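Local coordinates for protein BauA (Acinetobacter baumannii, PDB 6HCP) that probably serves as a TonB-dependent outer-membrane receptor that takes up the ferric siderophore preacinetobactin, at residues A[339-350]-A[368-379]. Residues are numbered along the deposited sequence; the frame is centred on the assembly and turned at random.
Sequences LAFDVDKKSADA and NATYYNHTQDDY. With C8E ((hydroxyethyloxy)tri(ethyloxy)octane), chain B; EDO (1,2-ethanediol), chain L; EDO (1,2-ethanediol), chain F.
Two neighbouring strands of the transmembrane beta-barrel, 331-358 and 361-381, pair here as a long antiparallel hairpin, and the bridges from Ala340-Tyr379 to Ala350-Ala369 run without a bulge. Six hydrogen-bonded pairs, each closed by two backbone bonds, alternate with five non-hydrogen-bonded ones; in the middle, Lys346 N reaches Asn373 O at 2.9 Å.

The face carrying Phe341, Val343, Lys345, Ser347 and Asp349 is turned to the barrel interior: Phe341 meets Phe127, Ser347 OG bonds to Phe122 O and Asp349 touches Leu121, all in the plug region. On this face Val343 CG2, anti to the backbone N, lies over the His374 ring, 4.1 Å from its centroid and 26° off the normal. His374 ND1 is hydrogen-bonded to Tyr372 OH (2.7 Å), and Lys345 CG touches Tyr372 OH at 3.6 Å. Gln376, extended beyond CG, crosses the Phe341 ring at a slant, amide and ring planes 22° apart, and its NE2 donates to the syn side of Asp378 OD1 (2.8 Å). Further along, Asn368 ND2 donates a hydrogen bond to Asp349 OD1 (3.1 Å) from above the carboxylate plane, while Asn368 OD1 accepts one from Arg443 NH1; Tyr305 OH bonds to Asp349 OD1 too.

On the outward face one water donates to Asp342 OD2 (2.7 Å) and Asp377 OD2, probably easing repulsion between the carboxylates, and is also bonded to Tyr379 OH; His415 ND1 holds Asp377 OD1. A detergent molecule lies against Ala350 and Ala369. Antiparallel neighbouring strands whose inner face packs on a plug domain are the arrangement of the TonB-dependent receptor barrel.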
# COMPACT_ATOMS: atom_id res chain seq x y z
N LEU A 339 -18.42 4.92 -33.47
CA LEU A 339 -18.91 6.27 -33.68
C LEU A 339 -17.73 7.15 -34.08
O LEU A 339 -16.64 7.03 -33.55
CB LEU A 339 -19.56 6.78 -32.39
CG LEU A 339 -20.00 8.25 -32.40
CD1 LEU A 339 -21.05 8.50 -33.46
CD2 LEU A 339 -20.53 8.65 -31.03
N ALA A 340 -17.97 8.04 -35.05
CA ALA A 340 -17.02 9.09 -35.34
C ALA A 340 -17.83 10.34 -35.68
O ALA A 340 -18.95 10.23 -36.20
CB ALA A 340 -16.07 8.73 -36.46
N PHE A 341 -17.29 11.49 -35.28
CA PHE A 341 -17.87 12.74 -35.76
C PHE A 341 -16.76 13.78 -35.91
O PHE A 341 -15.71 13.73 -35.25
CB PHE A 341 -19.04 13.18 -34.86
CG PHE A 341 -18.68 13.55 -33.44
CD1 PHE A 341 -18.15 14.79 -33.13
CD2 PHE A 341 -18.87 12.63 -32.42
CE1 PHE A 341 -17.81 15.12 -31.82
CE2 PHE A 341 -18.56 12.96 -31.11
CZ PHE A 341 -18.02 14.19 -30.82
N ASP A 342 -16.98 14.67 -36.88
CA ASP A 342 -16.11 15.80 -37.15
C ASP A 342 -16.96 17.06 -37.01
O ASP A 342 -18.06 17.10 -37.58
CB ASP A 342 -15.53 15.75 -38.57
CG ASP A 342 -14.69 14.51 -38.86
OD1 ASP A 342 -14.04 14.00 -37.93
OD2 ASP A 342 -14.84 13.96 -39.98
N VAL A 343 -16.46 18.05 -36.29
CA VAL A 343 -17.23 19.29 -36.12
C VAL A 343 -16.30 20.50 -36.29
O VAL A 343 -15.15 20.53 -35.80
CB VAL A 343 -18.03 19.28 -34.81
CG1 VAL A 343 -17.27 18.70 -33.65
CG2 VAL A 343 -18.64 20.62 -34.44
N ASP A 344 -16.78 21.45 -37.09
CA ASP A 344 -16.12 22.73 -37.34
C ASP A 344 -16.94 23.84 -36.68
O ASP A 344 -18.13 23.98 -36.97
CB ASP A 344 -15.99 23.00 -38.84
CG ASP A 344 -14.99 22.10 -39.56
OD1 ASP A 344 -14.03 21.66 -38.91
OD2 ASP A 344 -15.18 21.85 -40.75
N LYS A 345 -16.28 24.62 -35.82
CA LYS A 345 -16.92 25.61 -34.98
C LYS A 345 -16.35 26.99 -35.31
O LYS A 345 -15.15 27.13 -35.51
CB LYS A 345 -16.67 25.29 -33.51
CG LYS A 345 -17.36 24.04 -32.97
CD LYS A 345 -16.71 23.44 -31.71
CE LYS A 345 -15.76 22.32 -32.08
NZ LYS A 345 -14.62 22.20 -31.14
N LYS A 346 -17.20 28.01 -35.20
CA LYS A 346 -16.79 29.41 -35.22
C LYS A 346 -17.59 30.19 -34.19
O LYS A 346 -18.76 29.91 -33.97
CB LYS A 346 -17.05 30.02 -36.61
CG LYS A 346 -16.26 29.39 -37.75
CD LYS A 346 -16.60 30.01 -39.11
CE LYS A 346 -16.37 29.08 -40.28
NZ LYS A 346 -15.02 28.47 -40.23
N SER A 347 -16.96 31.20 -33.58
CA SER A 347 -17.61 31.92 -32.53
C SER A 347 -17.07 33.35 -32.45
O SER A 347 -15.93 33.65 -32.81
CB SER A 347 -17.48 31.20 -31.19
OG SER A 347 -16.13 31.00 -30.90
N ALA A 348 -17.91 34.24 -31.93
CA ALA A 348 -17.55 35.64 -31.85
C ALA A 348 -18.31 36.29 -30.70
O ALA A 348 -19.43 35.89 -30.38
CB ALA A 348 -17.84 36.32 -33.18
N ASP A 349 -17.71 37.35 -30.17
CA ASP A 349 -18.27 38.14 -29.09
C ASP A 349 -17.64 39.53 -29.19
O ASP A 349 -16.39 39.63 -29.14
CB ASP A 349 -17.96 37.48 -27.74
CG ASP A 349 -18.45 38.24 -26.52
OD1 ASP A 349 -19.01 39.35 -26.68
OD2 ASP A 349 -18.26 37.71 -25.40
N ALA A 350 -18.46 40.54 -29.45
CA ALA A 350 -17.99 41.93 -29.60
C ALA A 350 -18.94 42.87 -28.86
O ALA A 350 -20.14 42.61 -28.76
CB ALA A 350 -17.91 42.28 -31.07
N ASN A 368 -23.18 43.71 -25.66
CA ASN A 368 -22.47 42.85 -26.56
C ASN A 368 -23.42 42.11 -27.49
O ASN A 368 -24.65 42.13 -27.34
CB ASN A 368 -21.53 41.90 -25.79
CG ASN A 368 -22.25 40.71 -25.17
OD1 ASN A 368 -23.44 40.80 -24.85
ND2 ASN A 368 -21.51 39.64 -24.92
N ALA A 369 -22.80 41.54 -28.52
CA ALA A 369 -23.40 40.64 -29.46
C ALA A 369 -22.51 39.40 -29.58
O ALA A 369 -21.29 39.54 -29.66
CB ALA A 369 -23.55 41.33 -30.80
N THR A 370 -23.14 38.22 -29.59
CA THR A 370 -22.39 36.96 -29.70
C THR A 370 -22.96 36.13 -30.85
O THR A 370 -24.15 36.24 -31.18
CB THR A 370 -22.43 36.15 -28.39
OG1 THR A 370 -23.70 35.52 -28.21
CG2 THR A 370 -22.11 36.99 -27.18
N TYR A 371 -22.11 35.26 -31.39
CA TYR A 371 -22.44 34.34 -32.46
C TYR A 371 -21.68 33.02 -32.23
O TYR A 371 -20.50 33.03 -31.88
CB TYR A 371 -22.10 34.93 -33.83
CG TYR A 371 -22.68 36.31 -34.06
CD1 TYR A 371 -23.93 36.48 -34.64
CD2 TYR A 371 -22.01 37.46 -33.64
CE1 TYR A 371 -24.49 37.73 -34.83
CE2 TYR A 371 -22.55 38.73 -33.82
CZ TYR A 371 -23.80 38.86 -34.41
OH TYR A 371 -24.35 40.09 -34.60
N TYR A 372 -22.34 31.91 -32.52
CA TYR A 372 -21.70 30.59 -32.58
C TYR A 372 -22.35 29.77 -33.70
O TYR A 372 -23.55 29.80 -33.88
CB TYR A 372 -21.83 29.85 -31.24
CG TYR A 372 -21.49 28.38 -31.31
CD1 TYR A 372 -22.44 27.45 -31.68
CD2 TYR A 372 -20.21 27.94 -31.05
CE1 TYR A 372 -22.14 26.09 -31.73
CE2 TYR A 372 -19.88 26.59 -31.12
CZ TYR A 372 -20.86 25.66 -31.41
OH TYR A 372 -20.56 24.33 -31.46
N ASN A 373 -21.51 29.11 -34.50
CA ASN A 373 -22.00 28.22 -35.54
C ASN A 373 -21.11 26.98 -35.57
O ASN A 373 -19.90 27.09 -35.46
CB ASN A 373 -22.02 28.88 -36.93
CG ASN A 373 -22.53 27.96 -38.01
OD1 ASN A 373 -23.73 27.71 -38.12
ND2 ASN A 373 -21.62 27.36 -38.76
N HIS A 374 -21.73 25.81 -35.75
CA HIS A 374 -20.95 24.62 -36.08
C HIS A 374 -21.64 23.84 -37.19
O HIS A 374 -22.86 23.91 -37.37
CB HIS A 374 -20.63 23.77 -34.83
CG HIS A 374 -21.70 22.84 -34.36
ND1 HIS A 374 -22.04 22.77 -33.02
CD2 HIS A 374 -22.35 21.83 -34.97
CE1 HIS A 374 -22.90 21.79 -32.85
NE2 HIS A 374 -23.10 21.18 -34.04
N THR A 375 -20.81 23.12 -37.95
CA THR A 375 -21.25 22.11 -38.87
C THR A 375 -20.57 20.80 -38.47
O THR A 375 -19.43 20.81 -38.03
CB THR A 375 -20.89 22.49 -40.32
OG1 THR A 375 -19.47 22.54 -40.43
CG2 THR A 375 -21.49 23.82 -40.73
N GLN A 376 -21.32 19.70 -38.59
CA GLN A 376 -20.89 18.41 -38.07
C GLN A 376 -21.28 17.31 -39.06
O GLN A 376 -22.32 17.35 -39.69
CB GLN A 376 -21.53 18.19 -36.70
CG GLN A 376 -21.11 16.89 -36.02
CD GLN A 376 -21.46 16.91 -34.55
OE1 GLN A 376 -21.31 17.93 -33.88
NE2 GLN A 376 -21.99 15.80 -34.06
N ASP A 377 -20.43 16.29 -39.14
CA ASP A 377 -20.74 15.02 -39.77
C ASP A 377 -20.60 13.91 -38.73
O ASP A 377 -19.59 13.83 -38.05
CB ASP A 377 -19.79 14.76 -40.93
CG ASP A 377 -20.01 15.71 -42.11
OD1 ASP A 377 -21.17 15.97 -42.43
OD2 ASP A 377 -19.00 16.20 -42.65
N ASP A 378 -21.61 13.03 -38.67
CA ASP A 378 -21.62 11.86 -37.84
C ASP A 378 -21.49 10.60 -38.71
O ASP A 378 -22.14 10.49 -39.74
CB ASP A 378 -22.91 11.77 -37.04
CG ASP A 378 -22.90 12.59 -35.77
OD1 ASP A 378 -22.79 13.82 -35.86
OD2 ASP A 378 -23.10 11.99 -34.72
N TYR A 379 -20.78 9.61 -38.16
CA TYR A 379 -20.57 8.30 -38.74
C TYR A 379 -20.78 7.27 -37.64
O TYR A 379 -20.47 7.55 -36.48
CB TYR A 379 -19.14 8.14 -39.24
CG TYR A 379 -18.66 9.18 -40.20
CD1 TYR A 379 -18.35 10.46 -39.77
CD2 TYR A 379 -18.52 8.89 -41.55
CE1 TYR A 379 -17.92 11.43 -40.66
CE2 TYR A 379 -18.14 9.88 -42.46
CZ TYR A 379 -17.82 11.14 -42.01
OH TYR A 379 -17.40 12.09 -42.88
C1 C8E B . -28.35 45.20 -26.88
C2 C8E B . -27.33 46.03 -27.62
C3 C8E B . -26.33 45.19 -28.41
C4 C8E B . -24.98 45.90 -28.57
C5 C8E B . -24.14 45.28 -29.68
C6 C8E B . -22.70 45.75 -29.68
C7 C8E B . -21.97 45.19 -30.89
C8 C8E B . -21.01 46.20 -31.51
O9 C8E B . -19.78 45.60 -31.95
C10 C8E B . -18.66 46.42 -31.60
C11 C8E B . -17.49 46.14 -32.52
O12 C8E B . -16.32 46.47 -31.80
C1 EDO L . -16.79 18.23 -41.23
O1 EDO L . -15.79 19.25 -41.24
C2 EDO L . -18.02 18.80 -40.55
O2 EDO L . -18.34 20.09 -41.09
C1 EDO F . -21.73 15.55 -29.90
O1 EDO F . -22.44 16.03 -31.03
C2 EDO F . -22.13 14.11 -29.65
O2 EDO F . -22.34 13.50 -30.92
O HOH W 1 -16.57 14.35 -42.05